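Local coordinates for protein glycoside hydrolase family 31 (Trueperella pyogenes, PDB 5I0F) that probably degrades cycloalternan, a cyclic glucan, as a family 31 glycoside hydrolase working through a covalent glycosyl-enzyme intermediate, at residues G137-D142 and V163-R168; A158-V163 and K260-R265; V219-R224 and E663-P668; F655-D660 and Q670-D675. All blocks are in the same frame, centred on the assembly; numbering follows the deposited sequence.

How the contacts relate
Contacts 1 and 2 lie in one beta-sandwich; contact 3 joins its 219-224 loop to the C-terminal domain, and contact 4 lies within that domain. Contact 1 is buried and wholly apolar. Contact 2 extends it along strand 160-168 and is partly buried; the two share Val163, and strands 138-141 and 263-271 are joined by probable hydrogen bonds such as Asp140 N to Val264 O, 2.8 Å. Their mixed sheet runs on to strand 212-219, which leads into contact 3. Contacts 3 and 4, centred 10 Å apart, are also partly buried but mix aromatic and apolar packing with carboxylates, and touch through Ile664 and Trp665 against 655-660. Contacts 2 and 4 have centres about 40 Å apart.

Contact 1 of 4, residues G137-D142 and V163-R168; sequences GHIDID and VKFALR
Ile139 reaches Phe165 and Val163 chiefly through its terminal methyl, CD1, which lies 3.9 Å from Phe165 CD1 and 4.2 Å from Val163 CG2. The methyl comes at the phenyl ring from an oblique direction. Two residues further along each strand, Ile141 CD1 meets Leu167 CD2 at 3.8 Å, the two branches crossing at a slant. The torsions account for these meetings: Ile139 has CG1 beside its backbone N (chi1 -50°) and then turns again, bringing CD1 toward the CD1-CE1 side of the ring, whereas Ile141 is extended (chi1 -177°), which carries CD1 out to Leu167.

The backbones behind these side chains never bond to one another. The axes of 138-141 and 163-168 stay 9.6 Å apart at closest approach and cross at -42°, which is the spacing of two stacked sheets rather than of neighbouring strands. Strand 138-141 is the edge of a mixed sheet, paired in parallel with 263-271; strand 160-168 is an inner strand of an antiparallel sheet, beside 152-155 and 247-253. Phe146 packs on Ile139, Ile141 and Phe165 alike, and Val266, from the strand next to 138-141, touches Ile141 and Phe165.

With no hydrogen bond across the gap, the two layers of this beta-sandwich are joined here by dispersion and the hydrophobic effect through aliphatic and aromatic groups in contact.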
loop_
_atom_site.group_PDB
_atom_site.type_symbol
_atom_site.label_atom_id
_atom_site.label_comp_id
_atom_site.label_asym_id
_atom_site.label_seq_id
_atom_site.Cartn_x
_atom_site.Cartn_y
_atom_site.Cartn_z
ATOM N N GLY A 137 18.939 -19.119 18.570
ATOM C CA GLY A 137 17.624 -18.676 19.032
ATOM C C GLY A 137 16.615 -19.810 18.978
ATOM O O GLY A 137 16.973 -20.975 18.862
ATOM N N HIS A 138 15.341 -19.439 19.006
ATOM C CA HIS A 138 14.253 -20.374 19.157
ATOM C C HIS A 138 13.056 -19.872 18.328
ATOM O O HIS A 138 12.734 -18.685 18.362
ATOM C CB HIS A 138 13.955 -20.458 20.666
ATOM C CG HIS A 138 12.638 -21.067 21.012
ATOM N ND1 HIS A 138 12.353 -22.396 20.794
ATOM C CD2 HIS A 138 11.544 -20.539 21.615
ATOM C CE1 HIS A 138 11.128 -22.657 21.223
ATOM N NE2 HIS A 138 10.615 -21.545 21.720
ATOM N N ILE A 139 12.451 -20.769 17.549
ATOM C CA ILE A 139 11.198 -20.492 16.869
ATOM C C ILE A 139 10.051 -21.012 17.750
ATOM O O ILE A 139 9.936 -22.222 17.962
ATOM C CB ILE A 139 11.112 -21.174 15.482
ATOM C CG1 ILE A 139 12.356 -20.905 14.621
ATOM C CG2 ILE A 139 9.859 -20.721 14.752
ATOM C CD1 ILE A 139 12.595 -19.465 14.274
ATOM N N ASP A 140 9.222 -20.101 18.255
ATOM C CA ASP A 140 8.064 -20.450 19.083
ATOM C C ASP A 140 6.903 -20.696 18.110
ATOM O O ASP A 140 6.298 -19.744 17.603
ATOM C CB ASP A 140 7.780 -19.307 20.080
ATOM C CG ASP A 140 6.515 -19.533 20.924
ATOM O OD1 ASP A 140 5.931 -20.620 20.837
ATOM O OD2 ASP A 140 6.098 -18.606 21.663
ATOM N N ILE A 141 6.656 -21.967 17.812
ATOM C CA ILE A 141 5.678 -22.378 16.799
ATOM C C ILE A 141 5.068 -23.738 17.193
ATOM O O ILE A 141 5.783 -24.624 17.624
ATOM C CB ILE A 141 6.326 -22.470 15.385
ATOM C CG1 ILE A 141 5.276 -22.825 14.317
ATOM C CG2 ILE A 141 7.466 -23.490 15.353
ATOM C CD1 ILE A 141 5.735 -22.663 12.874
ATOM N N ASP A 142 3.757 -23.870 17.034
ATOM C CA ASP A 142 3.008 -25.084 17.363
ATOM C C ASP A 142 2.624 -25.779 16.058
ATOM O O ASP A 142 3.158 -25.440 15.010
ATOM C CB ASP A 142 1.774 -24.701 18.190
ATOM C CG ASP A 142 2.150 -24.020 19.496
ATOM O OD1 ASP A 142 2.926 -24.623 20.257
ATOM O OD2 ASP A 142 1.699 -22.878 19.758
ATOM N N VAL A 163 16.958 -14.972 10.429
ATOM C CA VAL A 163 16.775 -16.408 10.602
ATOM C C VAL A 163 16.006 -16.921 9.412
ATOM O O VAL A 163 15.163 -16.213 8.873
ATOM C CB VAL A 163 16.051 -16.735 11.926
ATOM C CG1 VAL A 163 14.662 -16.096 11.998
ATOM C CG2 VAL A 163 15.956 -18.242 12.156
ATOM N N LYS A 164 16.295 -18.142 8.995
ATOM C CA LYS A 164 15.399 -18.804 8.064
ATOM C C LYS A 164 14.999 -20.183 8.545
ATOM O O LYS A 164 15.732 -20.849 9.280
ATOM C CB LYS A 164 15.939 -18.818 6.634
ATOM C CG LYS A 164 17.220 -19.554 6.425
ATOM C CD LYS A 164 17.912 -19.070 5.149
ATOM C CE LYS A 164 19.215 -19.840 4.974
ATOM N NZ LYS A 164 19.905 -19.516 3.703
ATOM N N PHE A 165 13.804 -20.579 8.150
ATOM C CA PHE A 165 13.240 -21.867 8.545
ATOM C C PHE A 165 12.178 -22.270 7.524
ATOM O O PHE A 165 11.860 -21.488 6.622
ATOM C CB PHE A 165 12.699 -21.808 9.986
ATOM C CG PHE A 165 11.561 -20.861 10.176
ATOM C CD1 PHE A 165 11.791 -19.523 10.490
ATOM C CD2 PHE A 165 10.249 -21.299 10.020
ATOM C CE1 PHE A 165 10.723 -18.644 10.666
ATOM C CE2 PHE A 165 9.182 -20.427 10.185
ATOM C CZ PHE A 165 9.420 -19.097 10.515
ATOM N N ALA A 166 11.665 -23.488 7.645
ATOM C CA ALA A 166 10.755 -24.039 6.647
ATOM C C ALA A 166 9.512 -24.643 7.251
ATOM O O ALA A 166 9.519 -25.140 8.393
ATOM C CB ALA A 166 11.462 -25.068 5.789
ATOM N N LEU A 167 8.443 -24.591 6.457
ATOM C CA LEU A 167 7.201 -25.293 6.731
ATOM C C LEU A 167 6.880 -26.249 5.585
ATOM O O LEU A 167 7.098 -25.934 4.396
ATOM C CB LEU A 167 6.047 -24.306 6.872
ATOM C CG LEU A 167 6.233 -23.118 7.804
ATOM C CD1 LEU A 167 4.965 -22.282 7.747
ATOM C CD2 LEU A 167 6.497 -23.577 9.222
ATOM N N ARG A 168 6.314 -27.405 5.936
ATOM C CA ARG A 168 5.922 -28.398 4.952
ATOM C C ARG A 168 4.592 -28.023 4.259
ATOM O O ARG A 168 3.641 -27.628 4.924
ATOM C CB ARG A 168 5.792 -29.760 5.636
ATOM C CG ARG A 168 5.606 -30.925 4.670
ATOM C CD ARG A 168 5.818 -32.270 5.361
ATOM N NE ARG A 168 4.820 -32.460 6.398
ATOM C CZ ARG A 168 3.550 -32.828 6.195
ATOM N NH1 ARG A 168 2.745 -32.954 7.246
ATOM N NH2 ARG A 168 3.072 -33.102 4.968
#

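Contact 2 of 4, residues A158-V163 and K260-R265; sequences AGTHRV and KTPVVR
The puckered ring of Pro262 is met at CG by Thr160 CG2, 4.0 Å away, the two side chains crossing at about a right angle. The flat group here, the imidazole of His161, takes no part in the contact: Gly159 C lies 4.1 Å above one face of the His161 ring, offset toward the rim, and His161 NE2 is hydrogen-bonded to Ser156 OG. The contact belongs to a beta-sandwich, where the start of strand 160-168 in one sheet faces the entry to strand 263-271 in the other. Consistent with facing layers, the CA atoms of Thr160 and Pro262 are 7.5 Å apart, those of Val163 and Val264 have separated to 8.7 Å, and no hydrogen bond spans the gap.

In Thr160, a chi1 of -51° sets OG1 beside the backbone N and leaves CG2 anti to it, facing the proline. Trp153 of strand 152-155 packs against both Pro262 and Val163, and Leu254 touches both Thr160 and Val264. Leu254 also belongs to a calcium site together with Asp253 and Asp486, and the side chain of Val163 is about 9 Å from a bound calcium ion.

Further in, the valines slide past each other in opposite directions. Val163 uses here the methyl lodged between its backbone N and carbonyl carbon, and this CG1 stands 3.8 Å from Val264 CG2.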
loop_
_atom_site.group_PDB
_atom_site.type_symbol
_atom_site.label_atom_id
_atom_site.label_comp_id
_atom_site.label_asym_id
_atom_site.label_seq_id
_atom_site.Cartn_x
_atom_site.Cartn_y
_atom_site.Cartn_z
ATOM N N ALA A 158 28.990 -9.371 16.010
ATOM C CA ALA A 158 28.035 -8.344 16.455
ATOM C C ALA A 158 26.731 -8.922 17.025
ATOM O O ALA A 158 26.166 -8.356 17.960
ATOM C CB ALA A 158 27.718 -7.378 15.314
ATOM N N GLY A 159 26.253 -10.037 16.481
ATOM C CA GLY A 159 25.010 -10.643 16.973
ATOM C C GLY A 159 24.333 -11.493 15.924
ATOM O O GLY A 159 25.013 -12.096 15.091
ATOM N N THR A 160 22.996 -11.523 15.965
ATOM C CA THR A 160 22.185 -12.396 15.113
ATOM C C THR A 160 21.238 -11.529 14.283
ATOM O O THR A 160 20.429 -10.783 14.838
ATOM C CB THR A 160 21.387 -13.400 15.979
ATOM O OG1 THR A 160 22.293 -14.037 16.876
ATOM C CG2 THR A 160 20.707 -14.462 15.122
ATOM N N HIS A 161 21.361 -11.603 12.963
ATOM C CA HIS A 161 20.740 -10.609 12.084
ATOM C C HIS A 161 19.460 -11.067 11.410
ATOM O O HIS A 161 18.547 -10.252 11.213
ATOM C CB HIS A 161 21.736 -10.149 11.029
ATOM C CG HIS A 161 23.053 -9.740 11.606
ATOM N ND1 HIS A 161 23.235 -8.547 12.262
ATOM C CD2 HIS A 161 24.238 -10.389 11.675
ATOM C CE1 HIS A 161 24.482 -8.466 12.693
ATOM N NE2 HIS A 161 25.110 -9.575 12.353
ATOM N N ARG A 162 19.422 -12.336 11.019
ATOM C CA ARG A 162 18.265 -12.937 10.318
ATOM C C ARG A 162 18.119 -14.401 10.712
ATOM O O ARG A 162 19.052 -15.016 11.247
ATOM C CB ARG A 162 18.433 -12.843 8.798
ATOM C CG ARG A 162 18.423 -11.422 8.245
ATOM C CD ARG A 162 17.877 -11.340 6.828
ATOM N NE ARG A 162 18.738 -12.041 5.885
ATOM C CZ ARG A 162 19.849 -11.547 5.345
ATOM N NH1 ARG A 162 20.295 -10.332 5.648
ATOM N NH2 ARG A 162 20.543 -12.291 4.497
ATOM N N VAL A 163 16.958 -14.972 10.429
ATOM C CA VAL A 163 16.775 -16.408 10.602
ATOM C C VAL A 163 16.006 -16.921 9.412
ATOM O O VAL A 163 15.163 -16.213 8.873
ATOM C CB VAL A 163 16.051 -16.735 11.926
ATOM C CG1 VAL A 163 14.662 -16.096 11.998
ATOM C CG2 VAL A 163 15.956 -18.242 12.156
ATOM N N LYS A 260 20.082 -9.369 21.992
ATOM C CA LYS A 260 19.065 -10.150 22.703
ATOM C C LYS A 260 18.926 -11.552 22.118
ATOM O O LYS A 260 19.071 -11.735 20.912
ATOM C CB LYS A 260 17.698 -9.447 22.653
ATOM C CG LYS A 260 17.685 -8.069 23.309
ATOM C CD LYS A 260 16.361 -7.741 24.002
ATOM C CE LYS A 260 16.576 -6.748 25.137
ATOM N NZ LYS A 260 15.316 -6.154 25.653
ATOM N N THR A 261 18.659 -12.532 22.978
ATOM C CA THR A 261 18.372 -13.905 22.541
ATOM C C THR A 261 17.186 -13.812 21.582
ATOM O O THR A 261 16.121 -13.304 21.986
ATOM C CB THR A 261 17.993 -14.801 23.733
ATOM O OG1 THR A 261 18.932 -14.595 24.791
ATOM C CG2 THR A 261 17.992 -16.279 23.335
ATOM N N PRO A 262 17.377 -14.214 20.302
ATOM C CA PRO A 262 16.269 -14.029 19.382
ATOM C C PRO A 262 15.238 -15.143 19.540
ATOM O O PRO A 262 15.590 -16.322 19.562
ATOM C CB PRO A 262 16.944 -14.059 18.006
ATOM C CG PRO A 262 18.151 -14.895 18.204
ATOM C CD PRO A 262 18.593 -14.690 19.616
ATOM N N VAL A 263 13.977 -14.750 19.668
ATOM C CA VAL A 263 12.848 -15.667 19.672
ATOM C C VAL A 263 11.888 -15.148 18.621
ATOM O O VAL A 263 11.516 -13.980 18.663
ATOM C CB VAL A 263 12.169 -15.723 21.060
ATOM C CG1 VAL A 263 10.943 -16.620 21.025
ATOM C CG2 VAL A 263 13.163 -16.216 22.119
ATOM N N VAL A 264 11.516 -15.996 17.668
ATOM C CA VAL A 264 10.528 -15.661 16.659
ATOM C C VAL A 264 9.221 -16.396 16.932
ATOM O O VAL A 264 9.193 -17.611 16.928
ATOM C CB VAL A 264 11.023 -16.052 15.247
ATOM C CG1 VAL A 264 9.988 -15.695 14.191
ATOM C CG2 VAL A 264 12.360 -15.387 14.951
ATOM N N ARG A 265 8.142 -15.665 17.144
ATOM C CA ARG A 265 6.830 -16.271 17.362
ATOM C C ARG A 265 6.132 -16.421 16.017
ATOM O O ARG A 265 6.075 -15.462 15.235
ATOM C CB ARG A 265 5.998 -15.420 18.321
ATOM C CG ARG A 265 4.518 -15.756 18.416
ATOM C CD ARG A 265 4.248 -17.132 18.985
ATOM N NE ARG A 265 2.831 -17.478 18.872
ATOM C CZ ARG A 265 2.289 -18.638 19.245
ATOM N NH1 ARG A 265 3.034 -19.607 19.788
ATOM N NH2 ARG A 265 0.984 -18.836 19.080
#

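Contact 3 of 4, residues V219-R224 and E663-P668; sequences VNEAGR and EIWAHP
Val219 and Glu221 approach Trp665 from the hairpin loop 219-224, closed by the backbone bond from Asn220 N to Arg224 O (2.9 Å), while Trp665 sits on a 3-10 turn at 663-666; the nearest CA atoms, those of Glu221 and Glu663, remain 9.1 Å apart. Only side chains therefore bridge the gap, and the indole does most of the reaching. Its CZ2 lies 4.3 Å from Val219 CB, and its CD1 is the same 4.3 Å from Glu221 OE2, both partners lying obliquely to the ring.

That carboxylate oxygen finds its polar partner elsewhere, in a hydrogen bond with His174 NE2. Since the His174 ring also stacks with Trp665, the histidine ties the acid and the indole together. Within the 3-10 turn, Ile664 CG1 lies 3.6 Å above one face of the tryptophan, toward the rim.

Each segment is braced internally. Asn220 OD1 accepts a bond from Arg224 N, met from 44° out of the carbonyl plane, and a weak one from Ala222 N. His667 NE2 donates in its own ring plane to Glu663 OE2 at 2.7 Å, holding the imidazole to the turn.

The loop 219-224 links strands 212-219 and 225-230 of the mixed sheet. Val219 packs on Phe655 and Gly223 CA on Ala659 CB, so the end of strand 212-219 and its loop rest on 655-660.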
loop_
_atom_site.group_PDB
_atom_site.type_symbol
_atom_site.label_atom_id
_atom_site.label_comp_id
_atom_site.label_asym_id
_atom_site.label_seq_id
_atom_site.Cartn_x
_atom_site.Cartn_y
_atom_site.Cartn_z
ATOM N N VAL A 219 -4.553 -24.071 1.805
ATOM C CA VAL A 219 -5.855 -24.721 1.646
ATOM C C VAL A 219 -5.688 -25.925 0.735
ATOM O O VAL A 219 -5.130 -25.793 -0.347
ATOM C CB VAL A 219 -6.900 -23.746 1.055
ATOM C CG1 VAL A 219 -8.282 -24.388 1.027
ATOM C CG2 VAL A 219 -6.931 -22.470 1.882
ATOM N N ASN A 220 -6.157 -27.094 1.180
ATOM C CA ASN A 220 -6.090 -28.317 0.362
ATOM C C ASN A 220 -7.370 -28.490 -0.443
ATOM O O ASN A 220 -8.296 -27.695 -0.315
ATOM C CB ASN A 220 -5.706 -29.555 1.196
ATOM C CG ASN A 220 -6.838 -30.112 2.057
ATOM O OD1 ASN A 220 -8.027 -29.835 1.864
ATOM N ND2 ASN A 220 -6.461 -30.971 2.991
ATOM N N GLU A 221 -7.415 -29.524 -1.261
ATOM C CA GLU A 221 -8.532 -29.721 -2.183
ATOM C C GLU A 221 -9.623 -30.622 -1.616
ATOM O O GLU A 221 -10.586 -30.930 -2.315
ATOM C CB GLU A 221 -7.993 -30.217 -3.531
ATOM C CG GLU A 221 -7.216 -29.106 -4.227
ATOM C CD GLU A 221 -6.660 -29.475 -5.588
ATOM O OE1 GLU A 221 -6.782 -30.635 -5.984
ATOM O OE2 GLU A 221 -6.087 -28.584 -6.259
ATOM N N ALA A 222 -9.458 -31.020 -0.360
ATOM C CA ALA A 222 -10.494 -31.640 0.466
ATOM C C ALA A 222 -11.281 -30.632 1.305
ATOM O O ALA A 222 -12.215 -31.020 1.993
ATOM C CB ALA A 222 -9.859 -32.652 1.393
ATOM N N GLY A 223 -10.894 -29.359 1.288
ATOM C CA GLY A 223 -11.576 -28.329 2.072
ATOM C C GLY A 223 -10.993 -28.021 3.453
ATOM O O GLY A 223 -11.618 -27.326 4.240
ATOM N N ARG A 224 -9.826 -28.549 3.780
ATOM C CA ARG A 224 -9.222 -28.240 5.065
ATOM C C ARG A 224 -8.133 -27.214 4.851
ATOM O O ARG A 224 -7.551 -27.133 3.766
ATOM C CB ARG A 224 -8.680 -29.496 5.733
ATOM C CG ARG A 224 -9.729 -30.594 5.941
ATOM C CD ARG A 224 -11.076 -30.108 6.503
ATOM N NE ARG A 224 -11.006 -29.679 7.907
ATOM C CZ ARG A 224 -12.009 -29.115 8.594
ATOM N NH1 ARG A 224 -13.190 -28.849 8.027
ATOM N NH2 ARG A 224 -11.828 -28.797 9.871
ATOM N N GLU A 663 -11.895 -27.562 -8.854
ATOM C CA GLU A 663 -12.035 -26.725 -10.051
ATOM C C GLU A 663 -12.034 -25.206 -9.783
ATOM O O GLU A 663 -11.747 -24.438 -10.683
ATOM C CB GLU A 663 -13.293 -27.146 -10.838
ATOM C CG GLU A 663 -13.661 -26.318 -12.082
ATOM C CD GLU A 663 -12.694 -26.426 -13.267
ATOM O OE1 GLU A 663 -11.821 -27.334 -13.246
ATOM O OE2 GLU A 663 -12.833 -25.623 -14.255
ATOM N N ILE A 664 -12.318 -24.773 -8.556
ATOM C CA ILE A 664 -12.299 -23.344 -8.236
ATOM C C ILE A 664 -10.948 -22.667 -8.541
ATOM O O ILE A 664 -10.914 -21.499 -8.915
ATOM C CB ILE A 664 -12.718 -23.053 -6.767
ATOM C CG1 ILE A 664 -11.716 -23.647 -5.760
ATOM C CG2 ILE A 664 -14.139 -23.528 -6.498
ATOM C CD1 ILE A 664 -12.013 -23.319 -4.312
ATOM N N TRP A 665 -9.844 -23.411 -8.467
ATOM C CA TRP A 665 -8.504 -22.786 -8.617
ATOM C C TRP A 665 -8.210 -22.423 -10.071
ATOM O O TRP A 665 -7.384 -21.561 -10.333
ATOM C CB TRP A 665 -7.423 -23.685 -7.992
ATOM C CG TRP A 665 -7.691 -23.867 -6.537
ATOM C CD1 TRP A 665 -8.279 -24.952 -5.935
ATOM C CD2 TRP A 665 -7.450 -22.909 -5.487
ATOM N NE1 TRP A 665 -8.393 -24.739 -4.585
ATOM C CE2 TRP A 665 -7.891 -23.499 -4.277
ATOM C CE3 TRP A 665 -6.898 -21.630 -5.452
ATOM C CZ2 TRP A 665 -7.799 -22.848 -3.037
ATOM C CZ3 TRP A 665 -6.784 -20.976 -4.211
ATOM C CH2 TRP A 665 -7.244 -21.597 -3.020
ATOM N N ALA A 666 -8.942 -23.038 -11.008
ATOM C CA ALA A 666 -8.838 -22.690 -12.417
ATOM C C ALA A 666 -9.562 -21.365 -12.762
ATOM O O ALA A 666 -9.443 -20.873 -13.888
ATOM C CB ALA A 666 -9.343 -23.846 -13.286
ATOM N N HIS A 667 -10.285 -20.778 -11.803
ATOM C CA HIS A 667 -11.051 -19.551 -12.032
ATOM C C HIS A 667 -10.791 -18.521 -10.932
ATOM O O HIS A 667 -11.689 -18.124 -10.204
ATOM C CB HIS A 667 -12.523 -19.916 -12.167
ATOM C CG HIS A 667 -12.761 -21.005 -13.167
ATOM N ND1 HIS A 667 -13.067 -20.759 -14.485
ATOM C CD2 HIS A 667 -12.674 -22.351 -13.048
ATOM C CE1 HIS A 667 -13.185 -21.903 -15.129
ATOM N NE2 HIS A 667 -12.948 -22.884 -14.279
ATOM N N PRO A 668 -9.541 -18.067 -10.828
ATOM C CA PRO A 668 -9.159 -17.217 -9.704
ATOM C C PRO A 668 -9.663 -15.759 -9.722
ATOM O O PRO A 668 -9.465 -15.065 -8.711
ATOM C CB PRO A 668 -7.644 -17.270 -9.744
ATOM C CG PRO A 668 -7.340 -17.370 -11.210
ATOM C CD PRO A 668 -8.420 -18.270 -11.761
#

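Contact 4 of 4, residues F655-D660 and Q670-D675; sequences FYDHAD and QYMLGD
The sulfur-aromatic contact joins Met672 to His658: SD approaches the imidazole at its edge, 5.4 Å from the ring centroid and 77° off the normal, with CE1 the nearest ring atom at 4.3 Å. Successive turns of the methionine (chi1 -61°, chi2 -63°) curl the thioether into that position. Its CG meanwhile lies 4.2 Å from Asp657 OD2, an aliphatic atom beside a carboxylate.

The polar link is indirect. One water donates to Asp675 O at 2.8 Å and, weakly, to Asp657 OD2. Ionic partners lie outside the segments: Arg652 NH1 forms salt bridges with Asp657 OD2 and Asp675 OD1, which probably eases the repulsion between two carboxylates 5.0 Å apart, and Lys648 NZ pairs with Asp657 OD1.

Strand 671-673 runs between 651-652 and 677-679 in an antiparallel sheet, and the contact lies where a weakly bonded helix, about 655-658, packs beside that sheet in the C-terminal domain of family 31 glycoside hydrolases.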
loop_
_atom_site.group_PDB
_atom_site.type_symbol
_atom_site.label_atom_id
_atom_site.label_comp_id
_atom_site.label_asym_id
_atom_site.label_seq_id
_atom_site.Cartn_x
_atom_site.Cartn_y
_atom_site.Cartn_z
ATOM N N PHE A 655 -12.631 -20.318 -2.256
ATOM C CA PHE A 655 -12.232 -21.355 -1.312
ATOM C C PHE A 655 -12.876 -21.217 0.062
ATOM O O PHE A 655 -12.903 -22.193 0.791
ATOM C CB PHE A 655 -10.693 -21.503 -1.208
ATOM C CG PHE A 655 -9.997 -20.385 -0.479
ATOM C CD1 PHE A 655 -9.924 -20.381 0.904
ATOM C CD2 PHE A 655 -9.349 -19.383 -1.171
ATOM C CE1 PHE A 655 -9.256 -19.374 1.580
ATOM C CE2 PHE A 655 -8.689 -18.360 -0.503
ATOM C CZ PHE A 655 -8.632 -18.360 0.877
ATOM N N TYR A 656 -13.387 -20.035 0.430
ATOM C CA TYR A 656 -14.022 -19.889 1.749
ATOM C C TYR A 656 -15.283 -20.753 1.884
ATOM O O TYR A 656 -15.508 -21.337 2.933
ATOM C CB TYR A 656 -14.318 -18.407 2.108
ATOM C CG TYR A 656 -13.048 -17.705 2.493
ATOM C CD1 TYR A 656 -12.459 -17.925 3.735
ATOM C CD2 TYR A 656 -12.385 -16.886 1.592
ATOM C CE1 TYR A 656 -11.256 -17.314 4.077
ATOM C CE2 TYR A 656 -11.176 -16.264 1.917
ATOM C CZ TYR A 656 -10.612 -16.489 3.153
ATOM O OH TYR A 656 -9.413 -15.884 3.471
ATOM N N ASP A 657 -16.083 -20.829 0.824
ATOM C CA ASP A 657 -17.338 -21.567 0.854
ATOM C C ASP A 657 -17.297 -22.839 0.004
ATOM O O ASP A 657 -18.190 -23.664 0.151
ATOM C CB ASP A 657 -18.500 -20.675 0.372
ATOM C CG ASP A 657 -18.638 -19.373 1.169
ATOM O OD1 ASP A 657 -18.520 -19.421 2.411
ATOM O OD2 ASP A 657 -18.880 -18.297 0.550
ATOM N N HIS A 658 -16.299 -23.001 -0.878
ATOM C CA HIS A 658 -16.254 -24.126 -1.832
ATOM C C HIS A 658 -14.877 -24.800 -1.940
ATOM O O HIS A 658 -14.535 -25.327 -2.998
ATOM C CB HIS A 658 -16.722 -23.661 -3.228
ATOM C CG HIS A 658 -18.043 -22.961 -3.210
ATOM N ND1 HIS A 658 -18.159 -21.589 -3.267
ATOM C CD2 HIS A 658 -19.302 -23.437 -3.082
ATOM C CE1 HIS A 658 -19.437 -21.251 -3.198
ATOM N NE2 HIS A 658 -20.149 -22.356 -3.086
ATOM N N ALA A 659 -14.124 -24.862 -0.839
ATOM C CA ALA A 659 -12.757 -25.438 -0.868
ATOM C C ALA A 659 -12.671 -26.939 -1.157
ATOM O O ALA A 659 -11.601 -27.431 -1.499
ATOM C CB ALA A 659 -12.015 -25.143 0.434
ATOM N N ASP A 660 -13.761 -27.681 -1.005
ATOM C CA ASP A 660 -13.721 -29.106 -1.371
ATOM C C ASP A 660 -13.894 -29.365 -2.893
ATOM O O ASP A 660 -13.924 -30.508 -3.324
ATOM C CB ASP A 660 -14.714 -29.919 -0.524
ATOM C CG ASP A 660 -16.145 -29.524 -0.757
ATOM O OD1 ASP A 660 -16.403 -28.595 -1.557
ATOM O OD2 ASP A 660 -17.026 -30.136 -0.119
ATOM N N GLN A 670 -13.019 -15.079 -10.513
ATOM C CA GLN A 670 -14.403 -15.044 -10.009
ATOM C C GLN A 670 -14.345 -15.033 -8.505
ATOM O O GLN A 670 -13.376 -15.494 -7.906
ATOM C CB GLN A 670 -15.342 -16.167 -10.495
ATOM C CG GLN A 670 -14.737 -17.382 -11.132
ATOM C CD GLN A 670 -15.757 -18.422 -11.584
ATOM O OE1 GLN A 670 -15.914 -18.661 -12.771
ATOM N NE2 GLN A 670 -16.390 -19.093 -10.632
ATOM N N TYR A 671 -15.392 -14.488 -7.901
ATOM C CA TYR A 671 -15.445 -14.370 -6.468
ATOM C C TYR A 671 -16.889 -14.250 -6.005
ATOM O O TYR A 671 -17.769 -13.902 -6.782
ATOM C CB TYR A 671 -14.633 -13.142 -6.016
ATOM C CG TYR A 671 -15.151 -11.821 -6.531
ATOM C CD1 TYR A 671 -14.746 -11.318 -7.778
ATOM C CD2 TYR A 671 -16.055 -11.068 -5.776
ATOM C CE1 TYR A 671 -15.232 -10.107 -8.255
ATOM C CE2 TYR A 671 -16.529 -9.852 -6.226
ATOM C CZ TYR A 671 -16.118 -9.371 -7.462
ATOM O OH TYR A 671 -16.619 -8.174 -7.944
ATOM N N MET A 672 -17.095 -14.527 -4.725
ATOM C CA MET A 672 -18.378 -14.331 -4.098
ATOM C C MET A 672 -18.424 -12.899 -3.552
ATOM O O MET A 672 -17.418 -12.378 -3.024
ATOM C CB MET A 672 -18.594 -15.357 -2.972
ATOM C CG MET A 672 -18.577 -16.821 -3.421
ATOM S SD MET A 672 -19.904 -17.223 -4.576
ATOM C CE MET A 672 -21.371 -16.896 -3.601
ATOM N N LEU A 673 -19.584 -12.261 -3.695
ATOM C CA LEU A 673 -19.857 -11.007 -3.023
ATOM C C LEU A 673 -20.844 -11.361 -1.944
ATOM O O LEU A 673 -22.022 -11.549 -2.232
ATOM C CB LEU A 673 -20.453 -9.961 -3.971
ATOM C CG LEU A 673 -20.652 -8.582 -3.333
ATOM C CD1 LEU A 673 -19.324 -7.935 -3.002
ATOM C CD2 LEU A 673 -21.459 -7.691 -4.252
ATOM N N GLY A 674 -20.359 -11.486 -0.707
ATOM C CA GLY A 674 -21.165 -12.072 0.361
ATOM C C GLY A 674 -21.494 -13.541 0.120
ATOM O O GLY A 674 -20.842 -14.214 -0.672
ATOM N N ASP A 675 -22.503 -14.035 0.821
ATOM C CA ASP A 675 -22.891 -15.449 0.741
ATOM C C ASP A 675 -23.590 -15.833 -0.542
ATOM O O ASP A 675 -23.540 -16.991 -0.915
ATOM C CB ASP A 675 -23.867 -15.819 1.860
ATOM C CG ASP A 675 -23.245 -15.834 3.229
ATOM O OD1 ASP A 675 -22.026 -15.719 3.398
ATOM O OD2 ASP A 675 -24.023 -16.026 4.179
HETATM O O HOH W 1 -21.622 -18.934 -0.274
#